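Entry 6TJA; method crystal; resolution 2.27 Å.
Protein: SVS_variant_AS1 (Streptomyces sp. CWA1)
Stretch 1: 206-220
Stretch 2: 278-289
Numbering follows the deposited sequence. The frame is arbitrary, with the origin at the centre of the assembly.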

ATOM      1  N   ARG A 206      16.996   3.316  -7.076  1.00 34.58           N
ATOM      2  CA  ARG A 206      17.270   2.848  -8.396  1.00 40.41           C
ATOM      3  C   ARG A 206      17.621   1.375  -8.462  1.00 33.07           C
ATOM      4  O   ARG A 206      17.403   0.748  -9.437  1.00 31.68           O
ATOM      5  N   GLU A 207      18.117   0.832  -7.386  1.00 32.71           N
ATOM      6  CA  GLU A 207      18.451  -0.611  -7.319  1.00 32.87           C
ATOM      7  C   GLU A 207      17.238  -1.332  -6.751  1.00 28.49           C
ATOM      8  O   GLU A 207      16.876  -2.362  -7.279  1.00 29.35           O
ATOM      9  N   MET A 208      16.655  -0.820  -5.699  1.00 30.42           N
ATOM     10  CA  MET A 208      15.531  -1.468  -5.088  1.00 31.54           C
ATOM     11  C   MET A 208      14.334  -1.617  -5.990  1.00 29.49           C
ATOM     12  O   MET A 208      13.724  -2.628  -5.971  1.00 26.19           O
ATOM     13  N   HIS A 209      14.047  -0.602  -6.786  1.00 28.43           N
ATOM     14  CA  HIS A 209      12.888  -0.598  -7.659  1.00 28.71           C
ATOM     15  C   HIS A 209      13.008  -1.198  -9.059  1.00 25.92           C
ATOM     16  O   HIS A 209      12.081  -1.206  -9.774  1.00 25.21           O
ATOM     17  N   ARG A 210      14.205  -1.601  -9.418  1.00 26.67           N
ATOM     18  CA  ARG A 210      14.502  -2.406 -10.628  1.00 27.20           C
ATOM     19  C   ARG A 210      13.487  -3.545 -10.732  1.00 25.57           C
ATOM     20  O   ARG A 210      13.331  -4.344  -9.795  1.00 24.38           O
ATOM     21  N   PRO A 211      12.751  -3.629 -11.865  1.00 22.34           N
ATOM     22  CA  PRO A 211      11.822  -4.737 -12.089  1.00 23.82           C
ATOM     23  C   PRO A 211      12.426  -6.102 -11.685  1.00 23.35           C
ATOM     24  O   PRO A 211      11.734  -6.863 -11.033  1.00 24.69           O
ATOM     25  N   ALA A 212      13.712  -6.338 -11.966  1.00 21.87           N
ATOM     26  CA  ALA A 212      14.396  -7.622 -11.712  1.00 22.96           C
ATOM     27  C   ALA A 212      14.409  -7.930 -10.219  1.00 23.24           C
ATOM     28  O   ALA A 212      14.159  -9.054  -9.857  1.00 26.20           O
ATOM     29  N   VAL A 213      14.672  -6.923  -9.396  1.00 25.67           N
ATOM     30  CA  VAL A 213      14.773  -7.033  -7.920  1.00 25.07           C
ATOM     31  C   VAL A 213      13.365  -7.151  -7.328  1.00 25.63           C
ATOM     32  O   VAL A 213      13.173  -7.908  -6.362  1.00 23.45           O
ATOM     33  N   ARG A 214      12.415  -6.390  -7.860  1.00 24.54           N
ATOM     34  CA  ARG A 214      10.996  -6.543  -7.498  1.00 22.93           C
ATOM     35  C   ARG A 214      10.577  -8.001  -7.746  1.00 23.20           C
ATOM     36  O   ARG A 214       9.909  -8.615  -6.872  1.00 24.74           O
ATOM     37  N   ALA A 215      10.906  -8.563  -8.903  1.00 22.52           N
ATOM     38  CA  ALA A 215      10.513  -9.953  -9.250  1.00 23.41           C
ATOM     39  C   ALA A 215      11.221 -10.950  -8.326  1.00 23.87           C
ATOM     40  O   ALA A 215      10.585 -11.928  -7.901  1.00 25.42           O
ATOM     41  N   LEU A 216      12.479 -10.719  -7.985  1.00 23.20           N
ATOM     42  CA  LEU A 216      13.212 -11.644  -7.067  1.00 24.21           C
ATOM     43  C   LEU A 216      12.525 -11.581  -5.711  1.00 22.80           C
ATOM     44  O   LEU A 216      12.412 -12.606  -5.073  1.00 23.53           O
ATOM     45  N   THR A 217      12.050 -10.404  -5.313  1.00 22.22           N
ATOM     46  CA  THR A 217      11.402 -10.207  -4.001  1.00 22.47           C
ATOM     47  C   THR A 217      10.058 -10.962  -4.006  1.00 24.43           C
ATOM     48  O   THR A 217       9.770 -11.741  -3.049  1.00 24.26           O
ATOM     49  N   GLU A 218       9.255 -10.753  -5.050  1.00 24.26           N
ATOM     50  CA  GLU A 218       7.959 -11.450  -5.191  1.00 22.73           C
ATOM     51  C   GLU A 218       8.204 -12.966  -5.176  1.00 22.40           C
ATOM     52  O   GLU A 218       7.473 -13.668  -4.480  1.00 20.31           O
ATOM     53  N   MET A 219       9.251 -13.445  -5.844  1.00 22.70           N
ATOM     54  CA  MET A 219       9.490 -14.896  -5.965  1.00 24.35           C
ATOM     55  C   MET A 219       9.855 -15.426  -4.590  1.00 24.56           C
ATOM     56  O   MET A 219       9.327 -16.508  -4.192  1.00 24.92           O
ATOM     57  N   ALA A 220      10.705 -14.694  -3.879  1.00 22.47           N
ATOM     58  CA  ALA A 220      11.112 -15.094  -2.524  1.00 22.16           C
ATOM     59  C   ALA A 220       9.846 -15.226  -1.685  1.00 23.06           C
ATOM     60  O   ALA A 220       9.713 -16.219  -0.933  1.00 22.48           O
ATOM     61  N   GLU A 278      17.644 -18.656 -11.088  1.00 28.73           N
ATOM     62  CA  GLU A 278      18.109 -18.234 -12.378  1.00 30.99           C
ATOM     63  C   GLU A 278      18.212 -16.714 -12.445  1.00 28.13           C
ATOM     64  O   GLU A 278      19.244 -16.214 -12.756  1.00 28.47           O
ATOM     65  N   LEU A 279      17.167 -15.989 -12.088  1.00 28.20           N
ATOM     66  CA  LEU A 279      17.244 -14.496 -12.124  1.00 26.64           C
ATOM     67  C   LEU A 279      18.305 -13.996 -11.128  1.00 27.47           C
ATOM     68  O   LEU A 279      18.998 -13.007 -11.402  1.00 29.69           O
ATOM     69  N   HIS A 280      18.432 -14.646  -9.980  1.00 29.13           N
ATOM     70  CA  HIS A 280      19.383 -14.216  -8.927  1.00 31.60           C
ATOM     71  C   HIS A 280      20.798 -14.246  -9.518  1.00 30.10           C
ATOM     72  O   HIS A 280      21.546 -13.275  -9.331  1.00 27.12           O
ATOM     73  N   ASP A 281      21.131 -15.309 -10.244  1.00 31.02           N
ATOM     74  CA  ASP A 281      22.494 -15.543 -10.794  1.00 34.07           C
ATOM     75  C   ASP A 281      22.800 -14.493 -11.869  1.00 35.59           C
ATOM     76  O   ASP A 281      23.967 -14.151 -12.019  1.00 37.90           O
ATOM     77  N   ARG A 282      21.790 -13.948 -12.547  1.00 38.16           N
ATOM     78  CA  ARG A 282      21.981 -12.920 -13.607  1.00 34.95           C
ATOM     79  C   ARG A 282      22.175 -11.547 -12.950  1.00 34.20           C
ATOM     80  O   ARG A 282      22.965 -10.740 -13.446  1.00 36.33           O
ATOM     81  N   VAL A 283      21.522 -11.298 -11.825  1.00 30.43           N
ATOM     82  CA  VAL A 283      21.482  -9.959 -11.168  1.00 27.80           C
ATOM     83  C   VAL A 283      22.660  -9.814 -10.200  1.00 26.39           C
ATOM     84  O   VAL A 283      23.159  -8.690 -10.043  1.00 27.71           O
ATOM     85  N   ARG A 284      23.053 -10.886  -9.526  1.00 28.85           N
ATOM     86  CA  ARG A 284      23.970 -10.789  -8.357  1.00 32.82           C
ATOM     87  C   ARG A 284      25.336 -10.238  -8.790  1.00 31.55           C
ATOM     88  O   ARG A 284      25.871  -9.382  -8.114  1.00 29.71           O
ATOM     89  N   PRO A 285      25.954 -10.703  -9.891  1.00 32.54           N
ATOM     90  CA  PRO A 285      27.317 -10.284 -10.249  1.00 33.41           C
ATOM     91  C   PRO A 285      27.516  -8.765 -10.316  1.00 33.55           C
ATOM     92  O   PRO A 285      28.508  -8.295  -9.795  1.00 33.63           O
ATOM     93  N   GLY A 286      26.532  -8.040 -10.856  1.00 36.28           N
ATOM     94  CA  GLY A 286      26.587  -6.576 -11.043  1.00 35.94           C
ATOM     95  C   GLY A 286      26.117  -5.792  -9.825  1.00 35.88           C
ATOM     96  O   GLY A 286      26.400  -4.596  -9.753  1.00 37.76           O
ATOM     97  N   ALA A 287      25.419  -6.434  -8.889  1.00 34.30           N
ATOM     98  CA  ALA A 287      24.848  -5.791  -7.687  1.00 34.70           C
ATOM     99  C   ALA A 287      25.927  -5.053  -6.878  1.00 34.12           C
ATOM    100  O   ALA A 287      27.002  -5.647  -6.596  1.00 32.28           O
ATOM    101  N   GLY A 288      25.623  -3.834  -6.445  1.00 30.94           N
ATOM    102  CA  GLY A 288      26.424  -3.163  -5.400  1.00 32.99           C
ATOM    103  C   GLY A 288      26.255  -3.838  -4.046  1.00 33.46           C
ATOM    104  O   GLY A 288      25.437  -4.763  -3.938  1.00 34.27           O
ATOM    105  N   ALA A 289      26.987  -3.362  -3.040  1.00 31.59           N
ATOM    106  CA  ALA A 289      27.179  -4.009  -1.718  1.00 34.08           C
ATOM    107  C   ALA A 289      25.836  -4.110  -0.957  1.00 31.91           C
ATOM    108  O   ALA A 289      25.556  -5.156  -0.337  1.00 30.84           O
TER

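What holds the two helices together? Helix 211-220 and helix 278-283 run roughly antiparallel, at 145°, with their axes 10.2 Å apart at closest approach, and apolar side chains fill the gap. Leu 279, with chi1 t and chi2 p, points toward the first stretch and sits as a knob among Ala 212, Ala 215, Leu 216 and Met 219. Its CD2 lies 4.1 Å from Ala 215 CB and 3.8 Å from Met 219 CE, which an m, t, m side chain carries to it. The same CD2 also comes within 3.5 Å of the backbone atom Ala 212 O, so the leucine reaches down to the helix main chain.

How does the first helix answer? Leu 216, chi1 m and chi2 t, also points across and spreads over three residues. Its CD2 is 3.7 Å from Leu 279 CB and 4.0 Å from His 280 CB, while its CD1 lies 4.2 Å from Val 283 CB. Val 283, a t rotamer, closes the apolar patch by setting CG2 3.9 Å from Ala 212 CB.

Where does a direct polar bond cross? Beyond the helix packing, Glu 207 points toward the second stretch, and its m, t side chain accepts a hydrogen bond from the backbone: Gly 288 N to Glu 207 OE1, 3.3 Å and nearly straight at 163°.

What does the water do? Arg 210, chi1 m, chi2 t and chi3 p, has its CA-to-CB bond toward the second stretch, and its guanidinium lies near Val 283. Water 1 accepts from Arg 210 NH1 at 2.9 Å and donates to Val 283 O at 2.8 Å, bridging a side chain to a backbone carbonyl. Arg 210 NH1 also lies 4.2 Å from Val 283 CG1, so the guanidinium lies against the valine side chain as well as being linked through water to its carbonyl.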

ATOM      1  CB  ARG A 206      18.297   3.752  -9.102  1.00 46.80           C
ATOM      2  CG  ARG A 206      19.717   3.266  -9.081  1.00 59.19           C
ATOM      3  CD  ARG A 206      20.760   4.345  -8.868  1.00 71.82           C
ATOM      4  NE  ARG A 206      21.706   3.950  -7.825  1.00 85.91           N
ATOM      5  CZ  ARG A 206      22.614   2.987  -7.954  1.00 92.03           C
ATOM      6  NH1 ARG A 206      22.740   2.330  -9.093  1.00 91.66           N
ATOM      7  NH2 ARG A 206      23.395   2.681  -6.941  1.00 91.02           N
ATOM      8  CB  GLU A 207      19.717  -0.865  -6.501  1.00 35.07           C
ATOM      9  CG  GLU A 207      21.013  -0.605  -7.261  1.00 41.83           C
ATOM     10  CD  GLU A 207      22.261  -1.135  -6.556  1.00 47.47           C
ATOM     11  OE1 GLU A 207      22.967  -2.071  -7.105  1.00 39.30           O
ATOM     12  OE2 GLU A 207      22.527  -0.618  -5.446  1.00 50.27           O
ATOM     13  CB  MET A 208      15.107  -0.770  -3.805  1.00 32.18           C
ATOM     14  CG  MET A 208      14.103  -1.544  -2.971  1.00 35.15           C
ATOM     15  SD  MET A 208      14.439  -3.261  -2.575  1.00 38.62           S
ATOM     16  CE  MET A 208      14.781  -3.180  -0.854  1.00 36.41           C
ATOM     17  CB  HIS A 209      12.196   0.753  -7.625  1.00 29.13           C
ATOM     18  CG  HIS A 209      11.847   1.197  -6.249  1.00 28.84           C
ATOM     19  ND1 HIS A 209      11.130   0.418  -5.380  1.00 31.38           N
ATOM     20  CD2 HIS A 209      12.139   2.325  -5.579  1.00 28.69           C
ATOM     21  CE1 HIS A 209      10.974   1.057  -4.247  1.00 30.59           C
ATOM     22  NE2 HIS A 209      11.585   2.213  -4.340  1.00 27.25           N
ATOM     23  CB  ARG A 210      15.918  -2.993 -10.600  1.00 31.07           C
ATOM     24  CG  ARG A 210      17.033  -2.043 -11.003  1.00 31.69           C
ATOM     25  CD  ARG A 210      18.384  -2.722 -10.830  1.00 32.85           C
ATOM     26  NE  ARG A 210      18.519  -3.777 -11.812  1.00 36.57           N
ATOM     27  CZ  ARG A 210      19.491  -4.692 -11.864  1.00 35.97           C
ATOM     28  NH1 ARG A 210      20.425  -4.727 -10.936  1.00 33.85           N
ATOM     29  NH2 ARG A 210      19.485  -5.592 -12.839  1.00 35.48           N
ATOM     30  CB  PRO A 211      11.508  -4.546 -13.589  1.00 22.66           C
ATOM     31  CG  PRO A 211      11.458  -3.046 -13.742  1.00 22.20           C
ATOM     32  CD  PRO A 211      12.679  -2.613 -12.942  1.00 22.57           C
ATOM     33  CB  ALA A 212      15.779  -7.586 -12.279  1.00 21.67           C
ATOM     34  CB  VAL A 213      15.518  -5.820  -7.345  1.00 24.62           C
ATOM     35  CG1 VAL A 213      15.482  -5.814  -5.825  1.00 23.89           C
ATOM     36  CG2 VAL A 213      16.942  -5.791  -7.848  1.00 26.44           C
ATOM     37  CB  ARG A 214      10.216  -5.507  -8.309  1.00 25.09           C
ATOM     38  CG  ARG A 214       8.788  -5.320  -7.843  1.00 29.13           C
ATOM     39  CD  ARG A 214       8.767  -4.725  -6.443  1.00 30.66           C
ATOM     40  NE  ARG A 214       7.640  -5.346  -5.859  1.00 34.45           N
ATOM     41  CZ  ARG A 214       7.567  -5.842  -4.655  1.00 35.01           C
ATOM     42  NH1 ARG A 214       8.584  -5.743  -3.818  1.00 31.08           N
ATOM     43  NH2 ARG A 214       6.419  -6.387  -4.296  1.00 35.64           N
ATOM     44  CB  ALA A 215      10.783 -10.255 -10.686  1.00 22.28           C
ATOM     45  CB  LEU A 216      14.688 -11.219  -6.941  1.00 24.23           C
ATOM     46  CG  LEU A 216      15.575 -11.604  -8.118  1.00 23.58           C
ATOM     47  CD1 LEU A 216      16.945 -10.926  -8.016  1.00 25.81           C
ATOM     48  CD2 LEU A 216      15.753 -13.119  -8.204  1.00 23.08           C
ATOM     49  CB  THR A 217      11.272  -8.716  -3.668  1.00 23.97           C
ATOM     50  OG1 THR A 217      12.561  -8.088  -3.626  1.00 23.30           O
ATOM     51  CG2 THR A 217      10.585  -8.524  -2.334  1.00 24.00           C
ATOM     52  CB  GLU A 218       7.244 -10.920  -6.421  1.00 23.82           C
ATOM     53  CG  GLU A 218       6.625  -9.551  -6.212  1.00 22.40           C
ATOM     54  CD  GLU A 218       5.472  -9.261  -7.153  1.00 24.27           C
ATOM     55  OE1 GLU A 218       5.306 -10.045  -8.120  1.00 26.18           O
ATOM     56  OE2 GLU A 218       4.740  -8.256  -6.935  1.00 23.30           O
ATOM     57  CB  MET A 219      10.571 -15.198  -7.003  1.00 24.11           C
ATOM     58  CG  MET A 219       9.973 -15.081  -8.395  1.00 24.89           C
ATOM     59  SD  MET A 219      10.896 -15.745  -9.752  1.00 24.95           S
ATOM     60  CE  MET A 219      11.967 -14.344 -10.089  1.00 24.09           C
ATOM     61  CB  ALA A 220      12.079 -14.100  -1.956  1.00 23.78           C
ATOM     62  CB  GLU A 278      17.280 -18.850 -13.501  1.00 35.77           C
ATOM     63  CG  GLU A 278      17.529 -18.257 -14.858  1.00 42.21           C
ATOM     64  CD  GLU A 278      16.622 -18.793 -15.953  1.00 49.13           C
ATOM     65  OE1 GLU A 278      15.412 -18.592 -15.934  1.00 49.35           O
ATOM     66  OE2 GLU A 278      17.128 -19.414 -16.871  1.00 55.87           O
ATOM     67  CB  LEU A 279      15.863 -13.926 -11.819  1.00 24.94           C
ATOM     68  CG  LEU A 279      15.760 -12.405 -11.902  1.00 24.15           C
ATOM     69  CD1 LEU A 279      16.365 -11.862 -13.190  1.00 24.50           C
ATOM     70  CD2 LEU A 279      14.323 -11.975 -11.793  1.00 22.97           C
ATOM     71  CB  HIS A 280      19.250 -15.074  -7.658  1.00 33.36           C
ATOM     72  CG  HIS A 280      20.347 -14.791  -6.687  1.00 32.92           C
ATOM     73  ND1 HIS A 280      21.600 -15.358  -6.812  1.00 33.08           N
ATOM     74  CD2 HIS A 280      20.417 -13.919  -5.659  1.00 32.99           C
ATOM     75  CE1 HIS A 280      22.373 -14.893  -5.847  1.00 34.22           C
ATOM     76  NE2 HIS A 280      21.678 -13.984  -5.147  1.00 30.81           N
ATOM     77  CB  ASP A 281      22.650 -17.009 -11.226  1.00 36.34           C
ATOM     78  CG  ASP A 281      22.899 -17.959 -10.057  1.00 36.86           C
ATOM     79  OD1 ASP A 281      22.891 -17.492  -8.899  1.00 38.69           O
ATOM     80  OD2 ASP A 281      23.089 -19.167 -10.299  1.00 44.26           O
ATOM     81  CB  ARG A 282      20.802 -13.014 -14.575  1.00 39.74           C
ATOM     82  CG  ARG A 282      20.708 -11.882 -15.579  1.00 46.22           C
ATOM     83  CD  ARG A 282      19.707 -12.187 -16.695  1.00 43.92           C
ATOM     84  NE  ARG A 282      18.320 -11.768 -16.488  1.00 42.95           N
ATOM     85  CZ  ARG A 282      17.898 -10.509 -16.265  1.00 41.31           C
ATOM     86  NH1 ARG A 282      18.745  -9.497 -16.133  1.00 40.21           N
ATOM     87  NH2 ARG A 282      16.605 -10.264 -16.149  1.00 42.73           N
ATOM     88  CB  VAL A 283      20.138  -9.786 -10.435  1.00 25.57           C
ATOM     89  CG1 VAL A 283      20.134  -8.616  -9.489  1.00 25.93           C
ATOM     90  CG2 VAL A 283      19.001  -9.673 -11.425  1.00 28.79           C
ATOM     91  CB  ARG A 284      24.085 -12.113  -7.606  1.00 33.52           C
ATOM     92  CG  ARG A 284      24.903 -12.016  -6.322  1.00 43.17           C
ATOM     93  CD  ARG A 284      26.363 -12.403  -6.549  1.00 54.96           C
ATOM     94  NE  ARG A 284      26.426 -13.787  -7.040  1.00 64.86           N
ATOM     95  CZ  ARG A 284      26.410 -14.885  -6.268  1.00 68.32           C
ATOM     96  NH1 ARG A 284      26.367 -14.787  -4.943  1.00 65.67           N
ATOM     97  NH2 ARG A 284      26.450 -16.078  -6.838  1.00 63.27           N
ATOM     98  CB  PRO A 285      27.531 -10.954 -11.624  1.00 32.51           C
ATOM     99  CG  PRO A 285      26.702 -12.225 -11.504  1.00 35.07           C
ATOM    100  CD  PRO A 285      25.437 -11.750 -10.797  1.00 34.39           C
ATOM    101  CB  ALA A 287      24.168  -6.827  -6.840  1.00 32.71           C
ATOM    102  CB  ALA A 289      28.226  -3.230  -0.931  1.00 28.63           C
TER
HETATM  103  O   HOH W   1      22.957  -6.133 -11.039  1.00 30.73           O